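PDB 6Q9M: RIM-binding protein, isoform F from Drosophila melanogaster, which probably couples synaptic vesicle recruitment to release sites at the active zone. Local coordinates for residues R88-T93 and G146-T151; A107-H112 and V119-P124; D210-I215 and V280-K285; I226-Q231 and D263-D268. All blocks are in the same frame, centred on the assembly; numbering follows the deposited sequence.

Contact 1: residues R88-T93 and G146-T151; sequences RDAACT and GMYRHT
Tyr148 reaches Ala90 with CG in the crowded position between its backbone N and carbonyl carbon (chi1 56°), while Arg88 runs extended from CG to NE to cross the phenol end of that ring at about a right angle. Ala90 CB sits over one ring face, 3.7 Å from Tyr148 CG, as a CH-pi contact only 26° off the ring normal. Ala91 adds its methyl obliquely, CB lying 3.8 Å from Tyr148 CE1, and its carbonyl O packs on Gly146 CA. Gly146 takes positive phi, where a CB would jam against the preceding carbonyl. At the far end of the ring, Arg88 CD is 3.2 Å from Tyr148 OH, which lies near the plane of the Arg88 guanidinium. Arg149 turns its guanidinium face to Tyr148 CE2 and brings NH2 to 3.0 Å from Arg88 NE; the two guanidinium planes stand 72° apart. Two donors so close cannot bond to one another; Asp6 OD1 makes salt bridges to Arg88 NE and Arg149 NH2 and a weak hydrogen bond with Tyr148 OH. The contact joins the loop before strand 93-96 of the first fibronectin type III domain to strand 149-152 of the next. One carboxylate shared between two arginines would probably offset their repulsion, making this inter-domain junction part apolar and part electrostatic.

Contact 2: residues A107-H112 and V119-P124; sequences AVRASH and VISWLP
Strands 107-111 and 119-123 run antiparallel, 162° between their directions and 4.6 Å apart at closest approach, as Arg109 pairs with Ser121 and Ser111 with Val119. Both are hydrogen-bonded pairs: Arg109 N gives to Ser121 O at 2.8 Å and Ser121 N returns to Arg109 O, a nearly straight 171° bond, while Ser111 and Val119 exchange a like pair. Ala110 faces Ile120 between them as a non-hydrogen-bonded pair. On the face bearing Arg109, Ser111, Val119 and Ser121, one water is held by three atoms: it lies 2.7 Å from Ser111 OG, bonds Ser121 OG as well, and donates to Val119 O. Arg109 bends at chi3 (-81°), and its guanidinium lays a face over Ser121 C and Trp122 N, with NH2 3.6 Å from Ser121 CB. On the opposite face Ala110 CB meets Ile120 CD1 at 4.1 Å; at the end of the pairing Val108 CG2 meets Trp122 CB at the same distance. This is the hairpin of the first two strands of a fibronectin type III module. Strand 149-152 continues the sheet beyond 118-123, and Arg149 from it bonds Ser121 OG. Trp122 packs edge-to-face on His131 of strand 131-135, and Val108 and Ala110 lie on Ala199 and Phe201 of strand 198-202, so this side meets the opposing sheet.

Contact 3: residues D210-I215 and V280-K285; sequences DPPQEI and VTIRTK
Thr284 and Asp210 are joined by a hydrogen bond, Thr284 OG1 giving its proton to Asp210 O from a position tilted 26° out of the carbonyl plane; the modelled 2.5 Å between Thr284 OG1 and Asp210 O is very short, and its exact length is doubtful at this resolution. OG1 stands anti to the carbonyl carbon of Thr284 (chi1 -52°) and also abuts CD of Pro212, the second of the two prolines. Beside this polar point the packing turns apolar: Pro212 CG rests 3.8 Å from Ile282 CG2, and Ile282 CD1 touches both branches of Ile215, 3.4 Å from Ile215 CG2 and 3.6 Å from Ile215 CG1. The isoleucines slide past each other in opposite directions. Together they bridge the two sheets of a fibronectin type III-like sandwich: the proline-rich 210-215 leads into strand 215-219 of one sheet, turning a corner at Glu214, whereas 283-286 pairs with 242-246 in the other. Ile282 also touches Val228 and Tyr245 within the sandwich. An alanine at Thr284 would lose OG1 and CG2, and would probably leave Asp210 O without this hydrogen bond and open a gap beside Pro212. The solvent side is looser. There the Pro211 ring stays back, its CB 4.4 Å from Ile282 O. Arg283 is exposed, points its CB away from 210-215, and gives its guanidinium to a salt bridge with Asp293.

Contact 4: residues I226-Q231 and D263-D268; sequences ILVTWQ and DHALID
Trp230 lies flat against the Asp263-His264 peptide, where the partner strand begins: Asp263 C sits 3.7 Å above the indole plane over its centre, and His264 N is offset toward the rim. Asp263 CA adds a CH-pi contact to the five-membered ring, 4.0 Å from its centroid and 20° off the normal, while Trp230 CH2 comes to 3.3 Å from His264 C. Ala265 CB meets the far end of the indole, 4.0 Å from Trp230 CH2. The backbone of Trp230 takes part too, its N donating to Asp263 O at 3.0 Å from 38° above the carbonyl plane. An alanine at Trp230 would probably uncover the Asp263-His264 peptide and leave Ala265 facing a gap, with Tyr245 also deprived of its edge-to-face partner. Strands 226-231 and 264-268 are antiparallel, the middle and an outer strand of the sheet 215-219/225-231/264-268 in a fibronectin type III-like sandwich. Val228 and Ala265 exchange two backbone hydrogen bonds, whereas those of the Ile226-Ile267 pair are weak. There the isoleucines lie side by side, pointing the same way, with Ile226 CD1 3.4 Å from Ile267 CG1. On the other face Leu227 CD1 touches Leu266 CB at 3.6 Å and approaches the His264 ring, whose ND1 donates to Asp263 OD1 in the ring plane at 3.0 Å, which probably limits rotation of the imidazole.

Contacts 1 and 2 belong to one neighbourhood: strand 149-152 of contact 1 pairs with strand 118-123 of contact 2, and contact 2 is nested within the loop that contact 1 closes. Contact 4 is likewise nested in contact 3, but their strands 264-268 and 283-286 lie in different sheets; the two meet where Gln213 O approaches Gln231 N and Pro212 packs on Trp230. Contacts 1 to 3 are partly buried, contact 4 a surface contact. Contacts 2 and 4 are backbone-bonded strand pairs; contacts 1 and 3 rest on side chains, a tyrosine on alanines with two arginines meeting an outside carboxylate in one, a single hydroxyl bond, a proline and isoleucines in the other.

Contact 1: residues R88-T93 and G146-T151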
loop_
_atom_site.group_PDB
_atom_site.type_symbol
_atom_site.label_atom_id
_atom_site.label_comp_id
_atom_site.label_asym_id
_atom_site.label_seq_id
_atom_site.Cartn_x
_atom_site.Cartn_y
_atom_site.Cartn_z
ATOM N N ARG A 88 -5.434 6.270 9.048
ATOM C CA ARG A 88 -4.561 5.124 8.825
ATOM C C ARG A 88 -3.255 5.275 9.591
ATOM O O ARG A 88 -2.800 6.386 9.872
ATOM C CB ARG A 88 -4.265 4.948 7.344
ATOM C CG ARG A 88 -5.515 4.895 6.497
ATOM C CD ARG A 88 -5.232 4.320 5.132
ATOM N NE ARG A 88 -6.419 4.342 4.284
ATOM C CZ ARG A 88 -7.211 3.294 4.081
ATOM N NH1 ARG A 88 -6.933 2.134 4.667
ATOM N NH2 ARG A 88 -8.275 3.404 3.286
ATOM N N ASP A 89 -2.655 4.133 9.937
ATOM C CA ASP A 89 -1.384 4.154 10.658
ATOM C C ASP A 89 -0.315 4.927 9.888
ATOM O O ASP A 89 0.465 5.678 10.488
ATOM C CB ASP A 89 -0.897 2.720 10.925
ATOM C CG ASP A 89 -1.642 2.035 12.071
ATOM O OD1 ASP A 89 -1.619 0.790 12.143
ATOM O OD2 ASP A 89 -2.253 2.732 12.907
ATOM N N ALA A 90 -0.275 4.765 8.556
ATOM C CA ALA A 90 0.785 5.338 7.730
ATOM C C ALA A 90 0.832 6.850 7.779
ATOM O O ALA A 90 1.823 7.436 7.315
ATOM C CB ALA A 90 0.615 4.915 6.265
ATOM N N ALA A 91 -0.213 7.502 8.289
ATOM C CA ALA A 91 -0.196 8.952 8.397
ATOM C C ALA A 91 0.441 9.438 9.679
ATOM O O ALA A 91 0.904 10.575 9.724
ATOM C CB ALA A 91 -1.607 9.518 8.289
ATOM N N CYS A 92 0.471 8.619 10.725
ATOM C CA CYS A 92 1.079 9.020 11.996
ATOM C C CYS A 92 1.763 7.787 12.572
ATOM O O CYS A 92 1.145 7.002 13.302
ATOM C CB CYS A 92 0.053 9.599 12.959
ATOM S SG CYS A 92 0.801 10.436 14.364
ATOM N N THR A 93 3.046 7.634 12.253
ATOM C CA THR A 93 3.755 6.421 12.616
ATOM C C THR A 93 5.246 6.687 12.727
ATOM O O THR A 93 5.789 7.592 12.083
ATOM C CB THR A 93 3.514 5.298 11.616
ATOM O OG1 THR A 93 3.919 4.060 12.219
ATOM C CG2 THR A 93 4.339 5.529 10.330
ATOM N N GLY A 146 3.101 13.351 6.777
ATOM C CA GLY A 146 1.752 12.865 6.965
ATOM C C GLY A 146 1.107 12.335 5.708
ATOM O O GLY A 146 0.019 11.752 5.787
ATOM N N MET A 147 1.730 12.525 4.551
ATOM C CA MET A 147 1.204 12.018 3.289
ATOM C C MET A 147 1.894 10.713 2.942
ATOM O O MET A 147 3.124 10.626 3.002
ATOM C CB MET A 147 1.420 13.014 2.156
ATOM C CG MET A 147 0.373 12.884 1.085
ATOM S SD MET A 147 -0.964 14.032 1.416
ATOM C CE MET A 147 -0.379 15.470 0.515
ATOM N N TYR A 148 1.100 9.702 2.574
ATOM C CA TYR A 148 1.602 8.365 2.268
ATOM C C TYR A 148 1.071 7.842 0.939
ATOM O O TYR A 148 1.210 6.648 0.649
ATOM C CB TYR A 148 1.222 7.384 3.383
ATOM C CG TYR A 148 -0.265 7.351 3.650
ATOM C CD1 TYR A 148 -0.866 8.296 4.474
ATOM C CD2 TYR A 148 -1.072 6.385 3.068
ATOM C CE1 TYR A 148 -2.233 8.274 4.723
ATOM C CE2 TYR A 148 -2.461 6.350 3.318
ATOM C CZ TYR A 148 -3.026 7.299 4.142
ATOM O OH TYR A 148 -4.393 7.287 4.393
ATOM N N ARG A 149 0.440 8.693 0.144
ATOM C CA ARG A 149 -0.086 8.328 -1.159
ATOM C C ARG A 149 0.197 9.475 -2.103
ATOM O O ARG A 149 0.200 10.642 -1.691
ATOM C CB ARG A 149 -1.607 8.083 -1.140
ATOM C CG ARG A 149 -2.068 6.756 -0.578
ATOM C CD ARG A 149 -3.479 6.413 -1.098
ATOM N NE ARG A 149 -4.400 5.988 -0.047
ATOM C CZ ARG A 149 -4.351 4.812 0.580
ATOM N NH1 ARG A 149 -3.403 3.938 0.270
ATOM N NH2 ARG A 149 -5.241 4.513 1.533
ATOM N N HIS A 150 0.397 9.142 -3.373
ATOM C CA HIS A 150 0.495 10.185 -4.386
ATOM C C HIS A 150 0.238 9.605 -5.765
ATOM O O HIS A 150 0.806 8.566 -6.120
ATOM C CB HIS A 150 1.858 10.862 -4.369
ATOM C CG HIS A 150 1.969 11.941 -5.383
ATOM N ND1 HIS A 150 1.326 13.149 -5.242
ATOM C CD2 HIS A 150 2.594 11.980 -6.583
ATOM C CE1 HIS A 150 1.570 13.901 -6.296
ATOM N NE2 HIS A 150 2.317 13.207 -7.133
ATOM N N THR A 151 -0.582 10.293 -6.545
ATOM C CA THR A 151 -0.825 9.899 -7.924
ATOM C C THR A 151 0.293 10.405 -8.830
ATOM O O THR A 151 0.596 11.601 -8.835
ATOM C CB THR A 151 -2.164 10.451 -8.399
ATOM O OG1 THR A 151 -3.213 9.958 -7.555
ATOM C CG2 THR A 151 -2.406 10.017 -9.835
#

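Contact 2: residues A107-H112 and V119-P124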
loop_
_atom_site.group_PDB
_atom_site.type_symbol
_atom_site.label_atom_id
_atom_site.label_comp_id
_atom_site.label_asym_id
_atom_site.label_seq_id
_atom_site.Cartn_x
_atom_site.Cartn_y
_atom_site.Cartn_z
ATOM N N ALA A 107 6.827 -1.181 1.975
ATOM C CA ALA A 107 5.518 -1.555 1.435
ATOM C C ALA A 107 5.056 -0.599 0.337
ATOM O O ALA A 107 3.889 -0.219 0.272
ATOM C CB ALA A 107 4.467 -1.648 2.552
ATOM N N VAL A 108 5.984 -0.205 -0.534
ATOM C CA VAL A 108 5.658 0.669 -1.657
ATOM C C VAL A 108 4.763 -0.081 -2.638
ATOM O O VAL A 108 5.104 -1.175 -3.097
ATOM C CB VAL A 108 6.947 1.143 -2.344
ATOM C CG1 VAL A 108 6.613 2.023 -3.564
ATOM C CG2 VAL A 108 7.857 1.889 -1.339
ATOM N N ARG A 109 3.602 0.488 -2.958
ATOM C CA ARG A 109 2.647 -0.216 -3.807
ATOM C C ARG A 109 2.077 0.725 -4.854
ATOM O O ARG A 109 1.861 1.912 -4.594
ATOM C CB ARG A 109 1.455 -0.811 -3.022
ATOM C CG ARG A 109 1.776 -1.415 -1.663
ATOM C CD ARG A 109 0.495 -1.691 -0.831
ATOM N NE ARG A 109 -0.064 -0.519 -0.136
ATOM C CZ ARG A 109 0.454 0.042 0.961
ATOM N NH1 ARG A 109 1.567 -0.435 1.503
ATOM N NH2 ARG A 109 -0.139 1.092 1.518
ATOM N N ALA A 110 1.791 0.164 -6.027
ATOM C CA ALA A 110 1.108 0.863 -7.105
ATOM C C ALA A 110 -0.298 0.306 -7.223
ATOM O O ALA A 110 -0.489 -0.913 -7.180
ATOM C CB ALA A 110 1.841 0.697 -8.438
ATOM N N SER A 111 -1.278 1.197 -7.360
ATOM C CA SER A 111 -2.668 0.788 -7.509
ATOM C C SER A 111 -3.368 1.789 -8.416
ATOM O O SER A 111 -2.778 2.789 -8.838
ATOM C CB SER A 111 -3.373 0.676 -6.152
ATOM O OG SER A 111 -3.463 1.949 -5.538
ATOM N N HIS A 112 -4.638 1.507 -8.720
ATOM C CA HIS A 112 -5.438 2.352 -9.606
ATOM C C HIS A 112 -4.650 2.691 -10.874
ATOM O O HIS A 112 -4.502 3.851 -11.269
ATOM C CB HIS A 112 -5.908 3.612 -8.880
ATOM C CG HIS A 112 -6.851 3.340 -7.748
ATOM N ND1 HIS A 112 -6.435 3.244 -6.435
ATOM C CD2 HIS A 112 -8.193 3.153 -7.731
ATOM C CE1 HIS A 112 -7.480 3.013 -5.660
ATOM N NE2 HIS A 112 -8.558 2.953 -6.421
ATOM N N VAL A 119 -1.644 5.290 -8.675
ATOM C CA VAL A 119 -1.598 5.782 -7.301
ATOM C C VAL A 119 -0.499 5.012 -6.580
ATOM O O VAL A 119 -0.501 3.773 -6.568
ATOM C CB VAL A 119 -2.959 5.638 -6.596
ATOM C CG1 VAL A 119 -2.821 5.743 -5.055
ATOM C CG2 VAL A 119 -3.925 6.701 -7.106
ATOM N N ILE A 120 0.445 5.746 -6.000
ATOM C CA ILE A 120 1.579 5.184 -5.278
ATOM C C ILE A 120 1.343 5.397 -3.793
ATOM O O ILE A 120 1.178 6.539 -3.351
ATOM C CB ILE A 120 2.908 5.848 -5.689
ATOM C CG1 ILE A 120 3.091 5.858 -7.216
ATOM C CG2 ILE A 120 4.070 5.185 -4.954
ATOM C CD1 ILE A 120 3.183 4.489 -7.840
ATOM N N SER A 121 1.393 4.309 -3.024
ATOM C CA SER A 121 1.273 4.303 -1.571
ATOM C C SER A 121 2.540 3.725 -0.946
ATOM O O SER A 121 3.281 2.959 -1.580
ATOM C CB SER A 121 0.076 3.464 -1.118
ATOM O OG SER A 121 -1.115 3.887 -1.768
ATOM N N TRP A 122 2.772 4.079 0.320
ATOM C CA TRP A 122 3.901 3.532 1.062
ATOM C C TRP A 122 3.621 3.630 2.556
ATOM O O TRP A 122 2.643 4.242 3.000
ATOM C CB TRP A 122 5.210 4.250 0.711
ATOM C CG TRP A 122 5.209 5.715 1.000
ATOM C CD1 TRP A 122 5.693 6.329 2.118
ATOM C CD2 TRP A 122 4.718 6.762 0.147
ATOM N NE1 TRP A 122 5.536 7.696 2.011
ATOM C CE2 TRP A 122 4.932 7.985 0.817
ATOM C CE3 TRP A 122 4.117 6.781 -1.116
ATOM C CZ2 TRP A 122 4.551 9.214 0.275
ATOM C CZ3 TRP A 122 3.755 7.988 -1.651
ATOM C CH2 TRP A 122 3.972 9.195 -0.955
ATOM N N LEU A 123 4.489 2.982 3.324
ATOM C CA LEU A 123 4.489 3.073 4.773
ATOM C C LEU A 123 5.783 3.752 5.179
ATOM O O LEU A 123 6.856 3.161 5.016
ATOM C CB LEU A 123 4.378 1.691 5.418
ATOM C CG LEU A 123 4.283 1.642 6.953
ATOM C CD1 LEU A 123 3.129 2.516 7.467
ATOM C CD2 LEU A 123 4.134 0.192 7.460
ATOM N N PRO A 124 5.748 4.992 5.650
ATOM C CA PRO A 124 6.985 5.653 6.056
ATOM C C PRO A 124 7.536 4.995 7.309
ATOM O O PRO A 124 6.812 4.355 8.072
ATOM C CB PRO A 124 6.549 7.097 6.334
ATOM C CG PRO A 124 5.101 7.010 6.648
ATOM C CD PRO A 124 4.557 5.832 5.883
HETATM O O HOH W 1 -1.166 2.184 -4.076
#

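Contact 3: residues D210-I215 and V280-K285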
loop_
_atom_site.group_PDB
_atom_site.type_symbol
_atom_site.label_atom_id
_atom_site.label_comp_id
_atom_site.label_asym_id
_atom_site.label_seq_id
_atom_site.Cartn_x
_atom_site.Cartn_y
_atom_site.Cartn_z
ATOM N N ASP A 210 -6.219 -5.911 -21.911
ATOM C CA ASP A 210 -5.040 -6.164 -21.113
ATOM C C ASP A 210 -4.982 -7.624 -20.687
ATOM O O ASP A 210 -6.012 -8.234 -20.369
ATOM C CB ASP A 210 -5.031 -5.268 -19.870
ATOM C CG ASP A 210 -4.435 -3.905 -20.152
ATOM O OD1 ASP A 210 -3.264 -3.834 -20.600
ATOM O OD2 ASP A 210 -5.156 -2.905 -19.957
ATOM N N PRO A 211 -3.797 -8.216 -20.693
ATOM C CA PRO A 211 -3.688 -9.629 -20.348
ATOM C C PRO A 211 -3.954 -9.840 -18.870
ATOM O O PRO A 211 -3.788 -8.909 -18.059
ATOM C CB PRO A 211 -2.238 -9.978 -20.716
ATOM C CG PRO A 211 -1.508 -8.632 -20.752
ATOM C CD PRO A 211 -2.523 -7.614 -21.141
ATOM N N PRO A 212 -4.403 -11.031 -18.468
ATOM C CA PRO A 212 -4.598 -11.305 -17.043
ATOM C C PRO A 212 -3.276 -11.369 -16.300
ATOM O O PRO A 212 -2.221 -11.653 -16.867
ATOM C CB PRO A 212 -5.296 -12.672 -17.032
ATOM C CG PRO A 212 -4.918 -13.304 -18.313
ATOM C CD PRO A 212 -4.812 -12.171 -19.306
ATOM N N GLN A 213 -3.353 -11.123 -15.003
ATOM C CA GLN A 213 -2.200 -11.200 -14.121
ATOM C C GLN A 213 -2.336 -12.395 -13.187
ATOM O O GLN A 213 -3.338 -13.118 -13.201
ATOM C CB GLN A 213 -2.050 -9.904 -13.330
ATOM C CG GLN A 213 -2.053 -8.658 -14.188
ATOM C CD GLN A 213 -1.505 -7.458 -13.452
ATOM O OE1 GLN A 213 -2.145 -6.410 -13.388
ATOM N NE2 GLN A 213 -0.315 -7.608 -12.880
ATOM N N GLU A 214 -1.308 -12.577 -12.355
ATOM C CA GLU A 214 -1.271 -13.623 -11.335
ATOM C C GLU A 214 -1.539 -14.995 -11.950
ATOM O O GLU A 214 -2.318 -15.800 -11.440
ATOM C CB GLU A 214 -2.254 -13.316 -10.207
ATOM C CG GLU A 214 -1.853 -12.121 -9.357
ATOM C CD GLU A 214 -2.917 -11.729 -8.345
ATOM O OE1 GLU A 214 -3.901 -12.483 -8.186
ATOM O OE2 GLU A 214 -2.766 -10.665 -7.704
ATOM N N ILE A 215 -0.849 -15.264 -13.053
ATOM C CA ILE A 215 -0.939 -16.564 -13.696
ATOM C C ILE A 215 -0.182 -17.582 -12.862
ATOM O O ILE A 215 0.977 -17.363 -12.488
ATOM C CB ILE A 215 -0.370 -16.497 -15.118
ATOM C CG1 ILE A 215 -1.052 -15.384 -15.916
ATOM C CG2 ILE A 215 -0.462 -17.860 -15.774
ATOM C CD1 ILE A 215 -0.235 -14.113 -15.979
ATOM N N VAL A 280 3.005 -21.794 -20.752
ATOM C CA VAL A 280 2.200 -21.173 -21.801
ATOM C C VAL A 280 1.571 -19.895 -21.217
ATOM O O VAL A 280 1.623 -19.654 -20.011
ATOM C CB VAL A 280 1.162 -22.161 -22.407
ATOM C CG1 VAL A 280 0.043 -21.475 -23.244
ATOM C CG2 VAL A 280 1.899 -23.187 -23.297
ATOM N N THR A 281 1.051 -19.042 -22.101
ATOM C CA THR A 281 0.463 -17.742 -21.794
ATOM C C THR A 281 -1.058 -17.745 -21.989
ATOM O O THR A 281 -1.630 -18.654 -22.603
ATOM C CB THR A 281 1.106 -16.657 -22.677
ATOM O OG1 THR A 281 2.489 -16.956 -22.889
ATOM C CG2 THR A 281 1.033 -15.330 -22.001
ATOM N N ILE A 282 -1.713 -16.717 -21.418
ATOM C CA ILE A 282 -3.146 -16.467 -21.555
ATOM C C ILE A 282 -3.379 -15.112 -22.207
ATOM O O ILE A 282 -2.626 -14.154 -22.001
ATOM C CB ILE A 282 -3.887 -16.513 -20.201
ATOM C CG1 ILE A 282 -3.537 -17.788 -19.448
ATOM C CG2 ILE A 282 -5.399 -16.391 -20.391
ATOM C CD1 ILE A 282 -2.768 -17.506 -18.232
ATOM N N ARG A 283 -4.445 -15.034 -22.994
ATOM C CA ARG A 283 -4.844 -13.813 -23.667
ATOM C C ARG A 283 -6.242 -13.405 -23.232
ATOM O O ARG A 283 -7.133 -14.256 -23.131
ATOM C CB ARG A 283 -4.823 -14.014 -25.173
ATOM C CG ARG A 283 -3.461 -13.911 -25.769
ATOM C CD ARG A 283 -3.237 -15.104 -26.701
ATOM N NE ARG A 283 -1.845 -15.134 -27.111
ATOM C CZ ARG A 283 -1.333 -16.000 -27.962
ATOM N NH1 ARG A 283 -2.101 -16.940 -28.482
ATOM N NH2 ARG A 283 -0.048 -15.940 -28.247
ATOM N N THR A 284 -6.430 -12.117 -22.945
ATOM C CA THR A 284 -7.776 -11.599 -22.745
ATOM C C THR A 284 -8.430 -11.320 -24.090
ATOM O O THR A 284 -7.878 -10.599 -24.933
ATOM C CB THR A 284 -7.777 -10.321 -21.911
ATOM O OG1 THR A 284 -7.040 -10.536 -20.703
ATOM C CG2 THR A 284 -9.209 -9.943 -21.563
ATOM N N LYS A 285 -9.635 -11.833 -24.258
ATOM C CA LYS A 285 -10.428 -11.648 -25.461
ATOM C C LYS A 285 -11.447 -10.551 -25.160
ATOM O O LYS A 285 -11.956 -10.456 -24.042
ATOM C CB LYS A 285 -11.096 -12.990 -25.828
ATOM C CG LYS A 285 -12.077 -13.074 -27.021
ATOM C CD LYS A 285 -11.885 -12.053 -28.145
ATOM C CE LYS A 285 -12.384 -12.604 -29.475
ATOM N NZ LYS A 285 -13.843 -12.939 -29.456
#

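Contact 4: residues I226-Q231 and D263-D268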
loop_
_atom_site.group_PDB
_atom_site.type_symbol
_atom_site.label_atom_id
_atom_site.label_comp_id
_atom_site.label_asym_id
_atom_site.label_seq_id
_atom_site.Cartn_x
_atom_site.Cartn_y
_atom_site.Cartn_z
ATOM N N ILE A 226 -3.667 -30.475 -16.017
ATOM C CA ILE A 226 -3.079 -29.373 -15.271
ATOM C C ILE A 226 -4.127 -28.285 -15.119
ATOM O O ILE A 226 -5.010 -28.124 -15.969
ATOM C CB ILE A 226 -1.789 -28.832 -15.921
ATOM C CG1 ILE A 226 -1.904 -28.791 -17.441
ATOM C CG2 ILE A 226 -0.587 -29.688 -15.502
ATOM C CD1 ILE A 226 -2.711 -27.629 -17.966
ATOM N N LEU A 227 -4.040 -27.548 -14.017
ATOM C CA LEU A 227 -4.952 -26.446 -13.745
ATOM C C LEU A 227 -4.200 -25.122 -13.778
ATOM O O LEU A 227 -3.407 -24.825 -12.877
ATOM C CB LEU A 227 -5.656 -26.646 -12.408
ATOM C CG LEU A 227 -6.795 -25.643 -12.231
ATOM C CD1 LEU A 227 -8.080 -26.212 -12.783
ATOM C CD2 LEU A 227 -6.944 -25.274 -10.764
ATOM N N VAL A 228 -4.458 -24.327 -14.810
ATOM C CA VAL A 228 -3.915 -22.981 -14.925
ATOM C C VAL A 228 -4.972 -22.015 -14.417
ATOM O O VAL A 228 -6.168 -22.170 -14.708
ATOM C CB VAL A 228 -3.502 -22.659 -16.376
ATOM C CG1 VAL A 228 -4.598 -23.067 -17.347
ATOM C CG2 VAL A 228 -3.164 -21.181 -16.532
ATOM N N THR A 229 -4.538 -21.039 -13.617
ATOM C CA THR A 229 -5.410 -20.039 -13.026
ATOM C C THR A 229 -4.839 -18.658 -13.298
ATOM O O THR A 229 -3.654 -18.508 -13.611
ATOM C CB THR A 229 -5.548 -20.232 -11.517
ATOM O OG1 THR A 229 -4.299 -19.911 -10.887
ATOM C CG2 THR A 229 -5.920 -21.673 -11.195
ATOM N N TRP A 230 -5.702 -17.650 -13.186
ATOM C CA TRP A 230 -5.310 -16.267 -13.424
ATOM C C TRP A 230 -6.347 -15.349 -12.796
ATOM O O TRP A 230 -7.471 -15.764 -12.497
ATOM C CB TRP A 230 -5.170 -15.962 -14.914
ATOM C CG TRP A 230 -6.441 -16.169 -15.652
ATOM C CD1 TRP A 230 -7.438 -15.251 -15.872
ATOM C CD2 TRP A 230 -6.875 -17.380 -16.263
ATOM N NE1 TRP A 230 -8.465 -15.829 -16.590
ATOM C CE2 TRP A 230 -8.140 -17.138 -16.834
ATOM C CE3 TRP A 230 -6.312 -18.653 -16.389
ATOM C CZ2 TRP A 230 -8.840 -18.122 -17.507
ATOM C CZ3 TRP A 230 -7.003 -19.618 -17.061
ATOM C CH2 TRP A 230 -8.247 -19.351 -17.611
ATOM N N GLN A 231 -5.949 -14.097 -12.593
ATOM C CA GLN A 231 -6.853 -13.090 -12.050
ATOM C C GLN A 231 -7.705 -12.484 -13.159
ATOM O O GLN A 231 -7.154 -11.979 -14.143
ATOM C CB GLN A 231 -6.077 -11.989 -11.337
ATOM C CG GLN A 231 -6.962 -10.864 -10.788
ATOM C CD GLN A 231 -6.358 -9.477 -10.970
ATOM O OE1 GLN A 231 -5.149 -9.280 -10.818
ATOM N NE2 GLN A 231 -7.203 -8.506 -11.298
ATOM N N ASP A 263 -11.654 -17.741 -14.257
ATOM C CA ASP A 263 -10.329 -17.553 -13.688
ATOM C C ASP A 263 -9.471 -18.807 -13.777
ATOM O O ASP A 263 -8.409 -18.862 -13.145
ATOM C CB ASP A 263 -10.423 -17.066 -12.233
ATOM C CG ASP A 263 -11.052 -18.083 -11.299
ATOM O OD1 ASP A 263 -11.541 -19.129 -11.776
ATOM O OD2 ASP A 263 -11.066 -17.822 -10.073
ATOM N N HIS A 264 -9.895 -19.812 -14.535
ATOM C CA HIS A 264 -9.115 -21.036 -14.594
ATOM C C HIS A 264 -9.498 -21.846 -15.820
ATOM O O HIS A 264 -10.577 -21.684 -16.394
ATOM C CB HIS A 264 -9.310 -21.892 -13.346
ATOM C CG HIS A 264 -10.633 -22.584 -13.302
ATOM N ND1 HIS A 264 -11.791 -21.944 -12.919
ATOM C CD2 HIS A 264 -10.985 -23.859 -13.593
ATOM C CE1 HIS A 264 -12.800 -22.795 -12.970
ATOM N NE2 HIS A 264 -12.338 -23.965 -13.372
ATOM N N ALA A 265 -8.598 -22.753 -16.181
ATOM C CA ALA A 265 -8.835 -23.729 -17.226
ATOM C C ALA A 265 -8.148 -25.014 -16.812
ATOM O O ALA A 265 -7.031 -24.976 -16.286
ATOM C CB ALA A 265 -8.287 -23.240 -18.580
ATOM N N LEU A 266 -8.819 -26.144 -17.036
ATOM C CA LEU A 266 -8.264 -27.475 -16.778
ATOM C C LEU A 266 -8.344 -28.298 -18.058
ATOM O O LEU A 266 -9.444 -28.617 -18.520
ATOM C CB LEU A 266 -9.014 -28.157 -15.643
ATOM C CG LEU A 266 -8.982 -29.684 -15.591
ATOM C CD1 LEU A 266 -7.604 -30.116 -15.207
ATOM C CD2 LEU A 266 -9.974 -30.167 -14.568
ATOM N N ILE A 267 -7.193 -28.661 -18.618
ATOM C CA ILE A 267 -7.132 -29.364 -19.896
ATOM C C ILE A 267 -6.577 -30.761 -19.670
ATOM O O ILE A 267 -5.797 -31.000 -18.740
ATOM C CB ILE A 267 -6.297 -28.610 -20.962
ATOM C CG1 ILE A 267 -4.822 -28.390 -20.544
ATOM C CG2 ILE A 267 -6.941 -27.274 -21.298
ATOM C CD1 ILE A 267 -3.878 -29.598 -20.703
ATOM N N ASP A 268 -7.024 -31.699 -20.497
ATOM C CA ASP A 268 -6.425 -33.025 -20.543
ATOM C C ASP A 268 -5.390 -33.010 -21.658
ATOM O O ASP A 268 -5.740 -32.810 -22.825
ATOM C CB ASP A 268 -7.468 -34.116 -20.780
ATOM C CG ASP A 268 -6.892 -35.511 -20.602
ATOM O OD1 ASP A 268 -6.177 -35.979 -21.518
ATOM O OD2 ASP A 268 -7.135 -36.128 -19.540
#